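Local coordinates for protein 1,4-dihydroxy-2-naphthoyl-CoA hydrolase (Escherichia coli, PDB 4K49) that hydrolyses 1,4-dihydroxy-2-naphthoyl-CoA to 1,4-dihydroxy-2-naphthoate and CoA in menaquinone biosynthesis, and also acts on many other acyl-CoA thioesters, at residues Thr46-Pro49 and Phe50-His54; Cys73-Gly76 and Glu77-Val80. All coordinates share one frame; numbering follows the deposited sequence.

Contact 1: Thr46-Pro49 and Phe50-His54. With HFQ (2,4-dihydroxyphenacyl coenzyme A), chain E.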
ATOM      1  N   THR A  46      -6.372   7.479   5.870  1.00  4.48           N
ATOM      2  CA  THR A  46      -5.025   6.968   5.585  1.00  2.31           C
ATOM      3  C   THR A  46      -4.207   6.651   6.832  1.00  4.65           C
ATOM      4  O   THR A  46      -3.012   6.361   6.730  1.00  5.87           O
ATOM      5  CB  THR A  46      -4.223   7.960   4.723  1.00  3.06           C
ATOM      6  OG1 THR A  46      -4.146   9.213   5.399  1.00  3.12           O
ATOM      7  CG2 THR A  46      -4.901   8.181   3.379  1.00  3.31           C
ATOM      8  N   LYS A  47      -4.819   6.719   8.012  1.00  1.37           N
ATOM      9  CA  LYS A  47      -4.076   6.388   9.239  1.00  2.85           C
ATOM     10  C   LYS A  47      -4.255   4.934   9.655  1.00  2.68           C
ATOM     11  O   LYS A  47      -5.226   4.282   9.256  1.00  5.04           O
ATOM     12  CB  LYS A  47      -4.519   7.286  10.405  1.00  5.24           C
ATOM     13  CG  LYS A  47      -3.999   8.711  10.342  1.00 10.00           C
ATOM     14  CD  LYS A  47      -4.720   9.547  11.396  1.00  8.14           C
ATOM     15  CE  LYS A  47      -3.973  10.827  11.678  1.00 22.68           C
ATOM     16  NZ  LYS A  47      -4.598  11.605  12.780  1.00 15.11           N
ATOM     17  N   GLN A  48      -3.329   4.443  10.476  1.00  3.26           N
ATOM     18  CA  GLN A  48      -3.481   3.136  11.102  1.00  9.93           C
ATOM     19  C   GLN A  48      -4.084   3.333  12.505  1.00  5.85           C
ATOM     20  O   GLN A  48      -4.275   4.481  12.934  1.00  5.71           O
ATOM     21  CB  GLN A  48      -2.157   2.337  11.065  1.00  6.59           C
ATOM     22  CG  GLN A  48      -0.861   3.115  11.309  1.00  4.24           C
ATOM     23  CD  GLN A  48      -0.510   3.168  12.778  1.00  6.65           C
ATOM     24  OE1 GLN A  48      -1.203   3.826  13.568  1.00  7.61           O
ATOM     25  NE2 GLN A  48       0.556   2.458  13.167  1.00  6.07           N
ATOM     26  N   PRO A  49      -4.451   2.239  13.197  1.00  9.01           N
ATOM     27  CA  PRO A  49      -5.214   2.443  14.437  1.00 10.07           C
ATOM     28  C   PRO A  49      -4.485   3.164  15.573  1.00 13.79           C
ATOM     29  O   PRO A  49      -5.150   3.550  16.532  1.00 10.75           O
ATOM     30  CB  PRO A  49      -5.566   1.012  14.867  1.00  8.26           C
ATOM     31  CG  PRO A  49      -5.600   0.242  13.606  1.00  6.48           C
ATOM     32  CD  PRO A  49      -4.495   0.827  12.765  1.00 10.42           C
ATOM     33  N   PHE A  50      -3.173   3.355  15.482  1.00  8.90           N
ATOM     34  CA  PHE A  50      -2.460   4.051  16.552  1.00 12.04           C
ATOM     35  C   PHE A  50      -2.080   5.492  16.209  1.00 12.49           C
ATOM     36  O   PHE A  50      -1.221   6.083  16.863  1.00 18.01           O
ATOM     37  CB  PHE A  50      -1.234   3.247  17.002  1.00 13.29           C
ATOM     38  CG  PHE A  50      -1.560   1.838  17.413  1.00 13.37           C
ATOM     39  CD1 PHE A  50      -1.478   0.798  16.496  1.00 20.40           C
ATOM     40  CD2 PHE A  50      -1.975   1.557  18.709  1.00 21.04           C
ATOM     41  CE1 PHE A  50      -1.789  -0.509  16.867  1.00 25.22           C
ATOM     42  CE2 PHE A  50      -2.286   0.259  19.090  1.00 19.91           C
ATOM     43  CZ  PHE A  50      -2.193  -0.777  18.164  1.00 20.29           C
ATOM     44  N   GLY A  51      -2.729   6.057  15.193  1.00 10.20           N
ATOM     45  CA  GLY A  51      -2.574   7.470  14.889  1.00 13.14           C
ATOM     46  C   GLY A  51      -1.478   7.845  13.908  1.00 10.48           C
ATOM     47  O   GLY A  51      -1.256   9.030  13.656  1.00 13.17           O
ATOM     48  N   LEU A  52      -0.789   6.855  13.347  1.00  6.41           N
ATOM     49  CA  LEU A  52       0.236   7.139  12.341  1.00  3.33           C
ATOM     50  C   LEU A  52      -0.328   7.031  10.935  1.00  5.67           C
ATOM     51  O   LEU A  52      -1.357   6.398  10.714  1.00  4.14           O
ATOM     52  CB  LEU A  52       1.417   6.167  12.477  1.00  5.06           C
ATOM     53  CG  LEU A  52       1.998   5.968  13.874  1.00 13.89           C
ATOM     54  CD1 LEU A  52       3.247   5.077  13.803  1.00 12.35           C
ATOM     55  CD2 LEU A  52       2.310   7.310  14.525  1.00 13.33           C
ATOM     56  N   LEU A  53       0.341   7.659   9.980  1.00  7.37           N
ATOM     57  CA  LEU A  53       0.069   7.373   8.581  1.00  5.95           C
ATOM     58  C   LEU A  53       0.304   5.876   8.358  1.00  5.43           C
ATOM     59  O   LEU A  53       1.363   5.346   8.695  1.00  4.68           O
ATOM     60  CB  LEU A  53       1.001   8.209   7.698  1.00  5.37           C
ATOM     61  CG  LEU A  53       0.947   7.909   6.203  1.00  7.67           C
ATOM     62  CD1 LEU A  53      -0.457   8.180   5.662  1.00  3.89           C
ATOM     63  CD2 LEU A  53       1.978   8.740   5.475  1.00  6.96           C
ATOM     64  N   HIS A  54      -0.704   5.202   7.822  1.00  5.22           N
ATOM     65  CA  HIS A  54      -0.656   3.766   7.542  1.00  3.72           C
ATOM     66  C   HIS A  54       0.466   3.514   6.541  1.00  5.34           C
ATOM     67  O   HIS A  54       0.573   4.215   5.519  1.00  5.52           O
ATOM     68  CB  HIS A  54      -2.007   3.358   6.936  1.00  2.77           C
ATOM     69  CG  HIS A  54      -2.309   1.891   6.980  1.00  5.43           C
ATOM     70  ND1 HIS A  54      -1.587   0.956   6.269  1.00  5.05           N
ATOM     71  CD2 HIS A  54      -3.319   1.211   7.577  1.00  5.13           C
ATOM     72  CE1 HIS A  54      -2.110  -0.244   6.464  1.00  5.94           C
ATOM     73  NE2 HIS A  54      -3.165  -0.117   7.250  1.00  3.04           N
TER
HETATM   74  CB  HFQ E 201       2.556   0.063  10.313  1.00  8.15           C
HETATM   75  N1A HFQ E 201       7.683   4.395  21.509  1.00 44.75           N
HETATM   76  O1A HFQ E 201      15.961   6.320  16.855  1.00 21.48           O
HETATM   77  P1A HFQ E 201      14.818   5.901  15.887  1.00 25.10           P
HETATM   78  C1B HFQ E 201       1.040   0.186   9.966  1.00 11.86           C
HETATM   79  O1B HFQ E 201       0.681   0.877   8.959  1.00  7.74           O
HETATM   80  C1D HFQ E 201      10.225   6.923  18.059  1.00 37.25           C
HETATM   81  S1P HFQ E 201       3.224   1.430  11.261  1.00  8.18           S
HETATM   82  C2A HFQ E 201       7.229   5.220  20.552  1.00 45.65           C
HETATM   83  O2A HFQ E 201      15.141   6.353  14.455  1.00 20.50           O
HETATM   84  P2A HFQ E 201      15.236   3.414  14.868  1.00 15.65           P
HETATM   85  C2B HFQ E 201      -0.021  -0.451  10.779  1.00  6.72           C
HETATM   86  O2B HFQ E 201      -3.155  -2.237  12.857  1.00 11.79           O
HETATM   87  C2D HFQ E 201      11.213   7.835  18.459  1.00 39.02           C
HETATM   88  O2D HFQ E 201      10.717   8.814  19.373  1.00 48.50           O
HETATM   89  C2P HFQ E 201       3.375   2.838  10.188  1.00  5.30           C
HETATM   90  N3A HFQ E 201       8.078   5.823  19.699  1.00 43.55           N
HETATM   91  O3A HFQ E 201      14.609   4.376  15.958  1.00 17.53           O
HETATM   92  C3B HFQ E 201      -1.221  -0.738  10.133  1.00  4.37           C
HETATM   93  O3B HFQ E 201       1.317  -0.504  12.793  1.00  9.60           O
HETATM   94  C3D HFQ E 201      11.753   8.432  17.275  1.00 33.48           C
HETATM   95  O3D HFQ E 201      11.283   9.792  17.113  1.00 55.26           O
HETATM   96  P3D HFQ E 201      12.368  11.003  16.857  1.00 65.94           P
HETATM   97  C3P HFQ E 201       4.463   2.767   9.169  1.00  4.73           C
HETATM   98  C4A HFQ E 201       9.410   5.603  19.794  1.00 40.43           C
HETATM   99  O4A HFQ E 201      16.687   3.603  14.852  1.00 11.87           O
HETATM  100  C4B HFQ E 201      -2.251  -1.318  10.820  1.00  7.61           C
HETATM  101  C4D HFQ E 201      11.349   7.609  16.170  1.00 35.84           C
HETATM  102  O4D HFQ E 201      10.599   6.505  16.753  1.00 36.88           O
HETATM  103  N4P HFQ E 201       5.718   2.661   9.721  1.00  6.19           N
HETATM  104  C5A HFQ E 201       9.920   4.754  20.773  1.00 36.26           C
HETATM  105  O5A HFQ E 201      14.877   1.971  15.287  1.00 11.85           O
HETATM  106  C5B HFQ E 201      -2.100  -1.638  12.177  1.00  6.69           C
HETATM  107  C5D HFQ E 201      12.557   7.085  15.518  1.00 22.91           C
HETATM  108  O5D HFQ E 201      13.482   6.559  16.387  1.00 21.54           O
HETATM  109  C5P HFQ E 201       6.281   3.780  10.386  1.00  9.50           C
HETATM  110  O5P HFQ E 201       5.646   4.895  10.450  1.00  5.59           O
HETATM  111  C6A HFQ E 201       9.002   4.136  21.655  1.00 32.32           C
HETATM  112  N6A HFQ E 201       9.456   3.245  22.694  1.00 37.60           N
HETATM  113  O6A HFQ E 201      14.585   3.689  13.472  1.00 15.56           O
HETATM  114  C6B HFQ E 201      -0.895  -1.355  12.831  1.00 10.88           C
HETATM  115  C6P HFQ E 201       7.657   3.694  10.998  1.00  5.58           C
HETATM  116  N7A HFQ E 201      11.287   4.734  20.614  1.00 39.87           N
HETATM  117  O7A HFQ E 201      13.737  10.684  17.658  1.00 59.26           O
HETATM  118  C7B HFQ E 201       0.132  -0.761  12.138  1.00  8.41           C
HETATM  119  C7P HFQ E 201       8.557   4.895  10.657  1.00  6.20           C
HETATM  120  C8A HFQ E 201      11.619   5.538  19.585  1.00 43.78           C
HETATM  121  O8A HFQ E 201      12.638  11.117  15.433  1.00 51.13           O
HETATM  122  N8P HFQ E 201       9.986   4.625  10.812  1.00  5.32           N
HETATM  123  N9A HFQ E 201      10.480   6.060  19.082  1.00 45.91           N
HETATM  124  O9A HFQ E 201      11.778  12.327  17.360  1.00 67.77           O
HETATM  125  C9P HFQ E 201      10.593   4.777  12.148  1.00 13.11           C
HETATM  126  O9P HFQ E 201       9.919   5.132  13.049  1.00 13.37           O
HETATM  127  CAP HFQ E 201      12.074   4.456  12.296  1.00  8.53           C
HETATM  128  OAP HFQ E 201      12.648   4.417  11.028  1.00 10.79           O
HETATM  129  CBP HFQ E 201      12.285   3.060  12.922  1.00 15.60           C
HETATM  130  CCP HFQ E 201      13.728   2.740  12.922  1.00  9.18           C
HETATM  131  CDP HFQ E 201      11.724   2.996  14.353  1.00 10.86           C
HETATM  132  CEP HFQ E 201      11.558   2.072  12.105  1.00 18.22           C

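Contact 2: Cys73-Gly76 and Glu77-Val80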
ATOM      1  N   CYS A  73       4.787   6.957 -19.850  1.00  3.83           N
ATOM      2  CA  CYS A  73       5.973   6.618 -20.640  1.00  6.63           C
ATOM      3  C   CYS A  73       5.723   5.503 -21.660  1.00  5.87           C
ATOM      4  O   CYS A  73       6.658   4.998 -22.281  1.00  8.28           O
ATOM      5  CB  CYS A  73       7.152   6.272 -19.732  1.00 10.79           C
ATOM      6  SG  CYS A  73       7.732   7.715 -18.802  1.00  7.00           S
ATOM      7  N   THR A  74       4.462   5.130 -21.841  1.00  7.77           N
ATOM      8  CA  THR A  74       4.092   4.236 -22.939  1.00  5.39           C
ATOM      9  C   THR A  74       3.248   5.012 -23.938  1.00  8.91           C
ATOM     10  O   THR A  74       2.953   6.191 -23.733  1.00  8.60           O
ATOM     11  CB  THR A  74       3.319   3.006 -22.453  1.00  4.44           C
ATOM     12  OG1 THR A  74       2.091   3.422 -21.836  1.00  6.58           O
ATOM     13  CG2 THR A  74       4.155   2.180 -21.460  1.00  7.47           C
ATOM     14  N   GLU A  75       2.844   4.364 -25.022  1.00 11.42           N
ATOM     15  CA  GLU A  75       2.035   5.068 -26.012  1.00 13.27           C
ATOM     16  C   GLU A  75       0.913   4.213 -26.574  1.00 21.84           C
ATOM     17  O   GLU A  75       0.942   2.984 -26.465  1.00  9.03           O
ATOM     18  CB  GLU A  75       2.912   5.596 -27.141  1.00 14.42           C
ATOM     19  CG  GLU A  75       3.706   4.533 -27.851  1.00 18.59           C
ATOM     20  CD  GLU A  75       4.803   5.147 -28.693  1.00 32.94           C
ATOM     21  OE1 GLU A  75       4.604   6.284 -29.175  1.00 32.33           O
ATOM     22  OE2 GLU A  75       5.866   4.509 -28.858  1.00 24.66           O
ATOM     23  N   GLY A  76      -0.071   4.877 -27.176  1.00 14.90           N
ATOM     24  CA  GLY A  76      -1.206   4.197 -27.769  1.00 19.25           C
ATOM     25  C   GLY A  76      -1.892   3.267 -26.792  1.00 19.84           C
ATOM     26  O   GLY A  76      -2.221   3.649 -25.666  1.00 10.13           O
ATOM     27  N   GLU A  77      -2.090   2.022 -27.200  1.00 13.04           N
ATOM     28  CA  GLU A  77      -2.873   1.130 -26.355  1.00 16.03           C
ATOM     29  C   GLU A  77      -2.084   0.265 -25.381  1.00 13.60           C
ATOM     30  O   GLU A  77      -2.636  -0.643 -24.752  1.00  8.39           O
ATOM     31  CB  GLU A  77      -3.788   0.263 -27.195  1.00 25.30           C
ATOM     32  CG  GLU A  77      -5.176   0.287 -26.649  1.00 31.41           C
ATOM     33  CD  GLU A  77      -5.891   1.588 -26.903  1.00 36.03           C
ATOM     34  OE1 GLU A  77      -6.878   1.858 -26.186  1.00 43.60           O
ATOM     35  OE2 GLU A  77      -5.477   2.333 -27.821  1.00 37.50           O
ATOM     36  N   GLN A  78      -0.797   0.542 -25.256  1.00 10.20           N
ATOM     37  CA  GLN A  78      -0.011  -0.107 -24.222  1.00 13.57           C
ATOM     38  C   GLN A  78      -0.616   0.180 -22.851  1.00  8.85           C
ATOM     39  O   GLN A  78      -1.164   1.264 -22.612  1.00 11.76           O
ATOM     40  CB  GLN A  78       1.424   0.408 -24.264  1.00 10.58           C
ATOM     41  CG  GLN A  78       2.170   0.059 -25.518  1.00 13.22           C
ATOM     42  CD  GLN A  78       3.628   0.429 -25.407  1.00 17.50           C
ATOM     43  OE1 GLN A  78       3.967   1.603 -25.263  1.00 13.04           O
ATOM     44  NE2 GLN A  78       4.499  -0.571 -25.448  1.00 11.93           N
ATOM     45  N   LYS A  79      -0.540  -0.807 -21.963  1.00 11.71           N
ATOM     46  CA  LYS A  79      -0.954  -0.621 -20.580  1.00  9.79           C
ATOM     47  C   LYS A  79       0.245  -0.864 -19.669  1.00 13.17           C
ATOM     48  O   LYS A  79       1.234  -1.491 -20.064  1.00  7.61           O
ATOM     49  CB  LYS A  79      -2.062  -1.599 -20.192  1.00  7.55           C
ATOM     50  CG  LYS A  79      -3.165  -1.791 -21.215  1.00 24.46           C
ATOM     51  CD  LYS A  79      -4.053  -2.958 -20.774  1.00 27.32           C
ATOM     52  CE  LYS A  79      -4.923  -3.498 -21.906  1.00 42.01           C
ATOM     53  NZ  LYS A  79      -6.268  -2.867 -21.937  1.00 35.59           N
ATOM     54  N   VAL A  80       0.147  -0.362 -18.446  1.00  7.62           N
ATOM     55  CA  VAL A  80       1.188  -0.536 -17.451  1.00  5.27           C
ATOM     56  C   VAL A  80       0.501  -1.042 -16.194  1.00  6.20           C
ATOM     57  O   VAL A  80      -0.530  -0.503 -15.802  1.00  7.67           O
ATOM     58  CB  VAL A  80       1.891   0.806 -17.192  1.00  7.21           C
ATOM     59  CG1 VAL A  80       2.802   0.734 -15.964  1.00  5.39           C
ATOM     60  CG2 VAL A  80       2.706   1.193 -18.418  1.00  3.76           C
TER

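Contact 1: Thr46-Pro49 and Phe50-His54
The ligand-binding loop before helix 55-72 folds back on itself here, and the Gln-48 side chain reaches round a type I beta turn, Gln-48 to Gly-51, to the backbones of Phe-50 and Leu-52. The turn closes with Gly-51 N to Gln-48 O. Beyond it the backbones of Lys-47 and Leu-53 are bridged. Gln-48 N donates to Leu-52 O at 2.8 Å, and His-54 N to Thr-46 O. Gly-51 has a positive phi, where a CB would jam against the preceding carbonyl.

The Gln-48 side chain bends inward, its CG between backbone N and carbonyl carbon (chi1 39°) and chi2 at 89°, which brings OE1 between Phe-50 N and Leu-52 N. OE1 accepts from Phe-50 N at 2.8 Å and Leu-52 N at 3.1 Å. The two donors come from opposite faces of the amide, which limits its rotation. The first bond is bent, 132° at the hydrogen; the second is straighter. Gln-48 and Leu-52 lie side by side, with Gln-48 CD 3.6 Å from Leu-52 CB. The bound molecule is 2,4-dihydroxyphenacyl coenzyme A (HFQ). Gln-48 NE2 is 3.1 Å from HFQ O3B, and Gln-48 CB packs on its dihydroxyphenyl ring. Cutting Gln-48 back to an alanine would remove OE1 and NE2, which is likely to leave the N-H groups of Phe-50 and Leu-52 without their shared acceptor and HFQ O3B without its close amide.

Pro-49 CD lies 3.3 Å from HFQ O2B. The His-54 ring presents one face to HFQ, with His-54 NE2 3.5 Å from HFQ C3B. ND1 caps Gly-56 N, and NE2 bonds Ser-64 OG of the second subunit. This is a helix N-cap joined to the pocket that holds the dihydroxyphenacyl group, probably where the substrate's acyl group sits, at the subunit interface of a hotdog-fold thioesterase.

Contact 2: Cys73-Gly76 and Glu77-Val80
Thr-74 meets both Gln-78 and Val-80 across the turn that follows helix 55-72. Its CB lies 3.2 Å from Gln-78 OE1. Its methyl CG2 touches Val-80 CG2 at 3.5 Å. With OG1 between the backbone N and the carbonyl carbon (chi1 62°), CG2 sits beside the backbone N and the hydroxyl bonds Tyr-71 O and Arg-5 NH1.

Glu-75 is held at both ends of its backbone by Gln-78. Its N donates to Gln-78 OE1 at 3.0 Å, nearly straight at 167°, in the amide plane and on a lone pair. Its O accepts from Gln-78 N at 3.2 Å. The second bond closes a type II' beta turn from Glu-75 to Gln-78. The extended Gln-78 chain runs past Glu-75 O, with CG 3.3 Å from that oxygen.

Gly-76 follows at positive phi (54°), where a CB would clash with Glu-77 N. Its O bonds Arg-5 NH2.

One backbone bond and one side-chain bond, both neutral, thus fix the beta turn between helix 55-72 and strand 80-89. Val-80, where the Thr-74 methyl packs, also touches HFQ (2,4-dihydroxyphenacyl coenzyme A), so the base of the turn borders the ligand pocket through an apolar contact.

From the N terminus the chain passes helices 9-14 and 20-23 and strands 27-31 and 36-41. It then turns back in contact 1, which closes the loop leading into helix 55-72. At the far end of that helix, contact 2 closes the turn into strand 80-89. The two contacts are in series and neither nest nor cross. Their centres are 35 Å apart, on opposite sides of the chain's centre, and their nearest atoms are about 22 Å apart. Contact 1 ties the loop to the start of the helix and to the second subunit. Contact 2 joins the helix end to the sheet.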